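Local coordinates for GDSL-like protein (Roseburia intestinalis L1-82, PDB 6HFZ) that is a two-domain esterase active on acetylated mannans, from which it removes acetyl groups, at residues Y7-L17 / V205-E216. Sequence-based numbering, arbitrary orientation.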
loop_
_atom_site.group_PDB
_atom_site.type_symbol
_atom_site.label_atom_id
_atom_site.label_comp_id
_atom_site.label_asym_id
_atom_site.label_seq_id
_atom_site.Cartn_x
_atom_site.Cartn_y
_atom_site.Cartn_z
ATOM N N TYR A 7 4.291 -17.189 -20.096
ATOM C CA TYR A 7 4.204 -17.212 -18.623
ATOM C C TYR A 7 5.593 -17.145 -17.977
ATOM O O TYR A 7 5.786 -16.484 -16.947
ATOM C CB TYR A 7 3.400 -18.426 -18.165
ATOM C CG TYR A 7 1.926 -18.146 -18.191
ATOM C CD1 TYR A 7 1.331 -17.455 -17.155
ATOM C CD2 TYR A 7 1.150 -18.403 -19.310
ATOM C CE1 TYR A 7 -0.014 -17.152 -17.159
ATOM C CE2 TYR A 7 -0.205 -18.081 -19.337
ATOM C CZ TYR A 7 -0.786 -17.433 -18.266
ATOM O OH TYR A 7 -2.114 -17.117 -18.261
ATOM N N GLU A 8 6.595 -17.773 -18.597
ATOM C CA GLU A 8 7.983 -17.687 -18.030
ATOM C C GLU A 8 8.461 -16.217 -17.905
ATOM O O GLU A 8 9.240 -15.854 -17.006
ATOM C CB GLU A 8 8.944 -18.508 -18.902
ATOM C CG GLU A 8 8.841 -19.990 -18.628
ATOM C CD GLU A 8 9.426 -20.381 -17.278
ATOM O OE1 GLU A 8 10.508 -19.870 -16.939
ATOM O OE2 GLU A 8 8.783 -21.169 -16.564
ATOM N N ASN A 9 8.025 -15.354 -18.823
ATOM C CA ASN A 9 8.439 -13.943 -18.831
ATOM C C ASN A 9 7.816 -13.179 -17.650
ATOM O O ASN A 9 8.198 -12.031 -17.406
ATOM C CB ASN A 9 8.129 -13.228 -20.139
ATOM C CG ASN A 9 8.982 -13.728 -21.286
ATOM O OD1 ASN A 9 10.017 -14.365 -21.060
ATOM N ND2 ASN A 9 8.576 -13.439 -22.510
ATOM N N GLY A 10 6.902 -13.835 -16.933
ATOM C CA GLY A 10 6.275 -13.253 -15.722
ATOM C C GLY A 10 7.203 -13.300 -14.513
ATOM O O GLY A 10 6.963 -12.612 -13.532
ATOM N N ILE A 11 8.248 -14.152 -14.537
ATOM C CA ILE A 11 9.123 -14.281 -13.365
ATOM C C ILE A 11 10.202 -13.208 -13.459
ATOM O O ILE A 11 11.164 -13.351 -14.172
ATOM C CB ILE A 11 9.688 -15.710 -13.239
ATOM C CG1 ILE A 11 8.567 -16.744 -13.216
ATOM C CG2 ILE A 11 10.612 -15.819 -12.018
ATOM C CD1 ILE A 11 8.993 -18.137 -13.599
ATOM N N ALA A 12 9.992 -12.101 -12.736
ATOM C CA ALA A 12 10.809 -10.960 -12.742
ATOM C C ALA A 12 12.040 -11.216 -11.873
ATOM O O ALA A 12 13.080 -10.621 -12.140
ATOM C CB ALA A 12 10.050 -9.756 -12.215
ATOM N N ASN A 13 11.866 -12.014 -10.819
ATOM C CA ASN A 13 12.968 -12.422 -9.943
ATOM C C ASN A 13 12.597 -13.780 -9.339
ATOM O O ASN A 13 11.570 -13.953 -8.734
ATOM C CB ASN A 13 13.287 -11.395 -8.847
ATOM C CG ASN A 13 14.677 -11.575 -8.258
ATOM O OD1 ASN A 13 15.649 -11.735 -9.002
ATOM N ND2 ASN A 13 14.810 -11.585 -6.941
ATOM N N ARG A 14 13.463 -14.781 -9.500
ATOM C CA ARG A 14 13.164 -16.074 -8.901
ATOM C C ARG A 14 13.320 -15.958 -7.380
ATOM O O ARG A 14 12.512 -16.516 -6.612
ATOM C CB ARG A 14 14.079 -17.163 -9.494
ATOM C CG ARG A 14 14.066 -18.460 -8.696
ATOM C CD ARG A 14 15.098 -19.504 -9.127
ATOM N NE ARG A 14 14.888 -20.790 -8.463
ATOM C CZ ARG A 14 15.366 -21.112 -7.260
ATOM N NH1 ARG A 14 15.970 -20.205 -6.498
ATOM N NH2 ARG A 14 15.240 -22.356 -6.826
ATOM N N GLY A 15 14.392 -15.289 -6.985
ATOM C CA GLY A 15 14.715 -15.051 -5.580
ATOM C C GLY A 15 15.051 -16.336 -4.857
ATOM O O GLY A 15 15.259 -17.361 -5.476
ATOM N N CYS A 16 15.070 -16.264 -3.529
ATOM C CA CYS A 16 15.316 -17.436 -2.690
ATOM C C CYS A 16 13.960 -18.003 -2.286
ATOM O O CYS A 16 13.099 -17.250 -1.764
ATOM C CB CYS A 16 16.139 -17.033 -1.477
ATOM S SG CYS A 16 16.207 -18.310 -0.190
ATOM N N LEU A 17 13.721 -19.292 -2.585
ATOM C CA LEU A 17 12.400 -19.901 -2.320
ATOM C C LEU A 17 12.318 -20.657 -0.987
ATOM O O LEU A 17 11.350 -21.382 -0.727
ATOM C CB LEU A 17 12.084 -20.842 -3.491
ATOM C CG LEU A 17 12.189 -20.178 -4.862
ATOM C CD1 LEU A 17 12.083 -21.232 -5.947
ATOM C CD2 LEU A 17 11.121 -19.096 -5.013
ATOM N N VAL A 205 -0.890 -15.524 -13.796
ATOM C CA VAL A 205 0.544 -15.294 -13.865
ATOM C C VAL A 205 1.158 -15.703 -12.514
ATOM O O VAL A 205 2.212 -16.313 -12.470
ATOM C CB VAL A 205 0.884 -13.845 -14.273
ATOM C CG1 VAL A 205 2.361 -13.577 -14.108
ATOM C CG2 VAL A 205 0.404 -13.486 -15.689
ATOM N N ILE A 206 0.474 -15.357 -11.418
ATOM C CA ILE A 206 0.982 -15.620 -10.104
ATOM C C ILE A 206 0.964 -17.135 -9.858
ATOM O O ILE A 206 1.942 -17.692 -9.352
ATOM C CB ILE A 206 0.167 -14.872 -9.043
ATOM C CG1 ILE A 206 0.326 -13.355 -9.193
ATOM C CG2 ILE A 206 0.576 -15.353 -7.664
ATOM C CD1 ILE A 206 -0.760 -12.529 -8.493
ATOM N N THR A 207 -0.140 -17.789 -10.205
ATOM C CA THR A 207 -0.295 -19.243 -9.898
ATOM C C THR A 207 0.673 -20.081 -10.773
ATOM O O THR A 207 1.124 -21.136 -10.339
ATOM C CB THR A 207 -1.760 -19.684 -9.922
ATOM O OG1 THR A 207 -2.290 -19.522 -11.230
ATOM C CG2 THR A 207 -2.653 -18.928 -8.960
ATOM N N TYR A 208 0.976 -19.635 -12.006
ATOM C CA TYR A 208 2.006 -20.264 -12.832
ATOM C C TYR A 208 3.301 -20.437 -12.026
ATOM O O TYR A 208 3.924 -21.525 -11.969
ATOM C CB TYR A 208 2.295 -19.429 -14.080
ATOM C CG TYR A 208 3.402 -20.016 -14.903
ATOM C CD1 TYR A 208 3.095 -21.004 -15.825
ATOM C CD2 TYR A 208 4.724 -19.624 -14.779
ATOM C CE1 TYR A 208 4.080 -21.596 -16.590
ATOM C CE2 TYR A 208 5.723 -20.207 -15.549
ATOM C CZ TYR A 208 5.390 -21.210 -16.439
ATOM O OH TYR A 208 6.298 -21.835 -17.235
ATOM N N PHE A 209 3.699 -19.360 -11.337
ATOM C CA PHE A 209 4.921 -19.346 -10.569
ATOM C C PHE A 209 4.756 -20.240 -9.334
ATOM O O PHE A 209 5.649 -21.030 -9.046
ATOM C CB PHE A 209 5.301 -17.911 -10.179
ATOM C CG PHE A 209 6.494 -17.809 -9.264
ATOM C CD1 PHE A 209 7.768 -18.029 -9.765
ATOM C CD2 PHE A 209 6.336 -17.518 -7.923
ATOM C CE1 PHE A 209 8.870 -17.966 -8.928
ATOM C CE2 PHE A 209 7.443 -17.437 -7.091
ATOM C CZ PHE A 209 8.702 -17.621 -7.609
ATOM N N LEU A 210 3.618 -20.112 -8.619
ATOM C CA LEU A 210 3.420 -20.887 -7.366
ATOM C C LEU A 210 3.504 -22.383 -7.735
ATOM O O LEU A 210 4.150 -23.168 -7.073
ATOM C CB LEU A 210 2.087 -20.529 -6.703
ATOM C CG LEU A 210 2.038 -19.137 -6.086
ATOM C CD1 LEU A 210 0.719 -18.886 -5.417
ATOM C CD2 LEU A 210 3.193 -18.955 -5.117
ATOM N N ASP A 211 2.916 -22.739 -8.881
ATOM C CA ASP A 211 2.936 -24.182 -9.317
ATOM C C ASP A 211 4.377 -24.626 -9.619
ATOM O O ASP A 211 4.773 -25.756 -9.313
ATOM C CB ASP A 211 1.972 -24.395 -10.490
ATOM C CG ASP A 211 0.555 -24.709 -10.041
ATOM O OD1 ASP A 211 0.397 -25.458 -9.052
ATOM O OD2 ASP A 211 -0.372 -24.224 -10.662
ATOM N N LYS A 212 5.171 -23.771 -10.266
ATOM C CA LYS A 212 6.548 -24.073 -10.579
ATOM C C LYS A 212 7.340 -24.284 -9.278
ATOM O O LYS A 212 8.161 -25.214 -9.153
ATOM C CB LYS A 212 7.181 -22.983 -11.450
ATOM C CG LYS A 212 8.670 -23.187 -11.687
ATOM C CD LYS A 212 9.387 -22.012 -12.269
ATOM C CE LYS A 212 8.952 -21.757 -13.688
ATOM N NZ LYS A 212 9.477 -22.797 -14.596
ATOM N N VAL A 213 7.110 -23.408 -8.293
ATOM C CA VAL A 213 7.800 -23.531 -7.011
ATOM C C VAL A 213 7.443 -24.850 -6.330
ATOM O O VAL A 213 8.323 -25.444 -5.672
ATOM C CB VAL A 213 7.510 -22.330 -6.093
ATOM C CG1 VAL A 213 8.065 -22.506 -4.682
ATOM C CG2 VAL A 213 8.056 -21.071 -6.740
ATOM N N LYS A 214 6.162 -25.213 -6.360
ATOM C CA LYS A 214 5.670 -26.369 -5.645
ATOM C C LYS A 214 6.305 -27.659 -6.193
ATOM O O LYS A 214 6.598 -28.585 -5.424
ATOM C CB LYS A 214 4.157 -26.501 -5.739
ATOM C CG LYS A 214 3.649 -27.858 -5.266
ATOM C CD LYS A 214 2.160 -27.997 -5.270
ATOM C CE LYS A 214 1.718 -29.260 -4.550
ATOM N NZ LYS A 214 1.813 -30.450 -5.424
ATOM N N THR A 215 6.521 -27.710 -7.507
ATOM C CA THR A 215 6.912 -28.974 -8.153
ATOM C C THR A 215 8.417 -29.059 -8.402
ATOM O O THR A 215 8.891 -30.086 -8.871
ATOM C CB THR A 215 6.162 -29.147 -9.470
ATOM O OG1 THR A 215 6.551 -28.072 -10.321
ATOM C CG2 THR A 215 4.662 -29.168 -9.272
ATOM N N GLU A 216 9.168 -27.999 -8.110
ATOM C CA GLU A 216 10.623 -28.047 -8.285
ATOM C C GLU A 216 11.241 -29.153 -7.412
ATOM O O GLU A 216 11.003 -29.227 -6.200
ATOM C CB GLU A 216 11.242 -26.695 -7.959
ATOM C CG GLU A 216 11.612 -25.904 -9.189
ATOM C CD GLU A 216 12.319 -24.613 -8.837
ATOM O OE1 GLU A 216 12.785 -24.505 -7.671
ATOM O OE2 GLU A 216 12.392 -23.724 -9.711
HETATM O O HOH W 1 4.941 -16.234 -14.080
#
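One carboxylate oxygen, Glu8 OE2, takes two donors from successive turns of helix 196-215. Tyr208 OH meets it at 2.7 Å on the anti lone pair. Lys212 NZ, 2.6 Å from Glu8 OE2, comes on the syn side, 17° out of the carboxylate plane, and adds a salt bridge. OE2 lies at the edge of the Tyr208 ring, in its plane, while the carboxylate stands 73° to that ring. Over one face of the same ring sits Tyr7 CB, 3.5 Å from the centroid, a CH-pi contact; the two tyrosine rings themselves barely overlap. A chi1 of 177°, which sets CG opposite the backbone N, turns Tyr208 toward the 3-10 turn 7-10. A leucine in its place would probably deprive Glu8 OE2 of its hydroxyl donor and Tyr7 CB of the flat ring face it packs on. The Tyr7 ring meets Val205 edge-on, CE1 3.8 Å from Val205 CA; Tyr7 OH is tied to Ser204, and a water bridges the carbonyls of Tyr7 and Val205. Further along, Ile11 crosses the Phe209 side chain at about a right angle: Ile11 CG1 is 3.8 Å from Phe209 CD1, and Ile11 CD1 meets Lys212 CE. Leu17 CD2 reaches Phe209 CZ at 3.8 Å and meets Val213 CG2 tip to tip. Arg14 NH2 and Glu216 OE1 form a weak salt bridge of 3.4 Å, their flat groups nearly coplanar. The contact thus seats edge strand 11-13 and its flanks on the last helix of the SGNH-hydrolase-like alpha/beta domain. Two ionic pairs are set among apolar contacts, and the doubly bonded oxygen would probably keep Glu8 ionised.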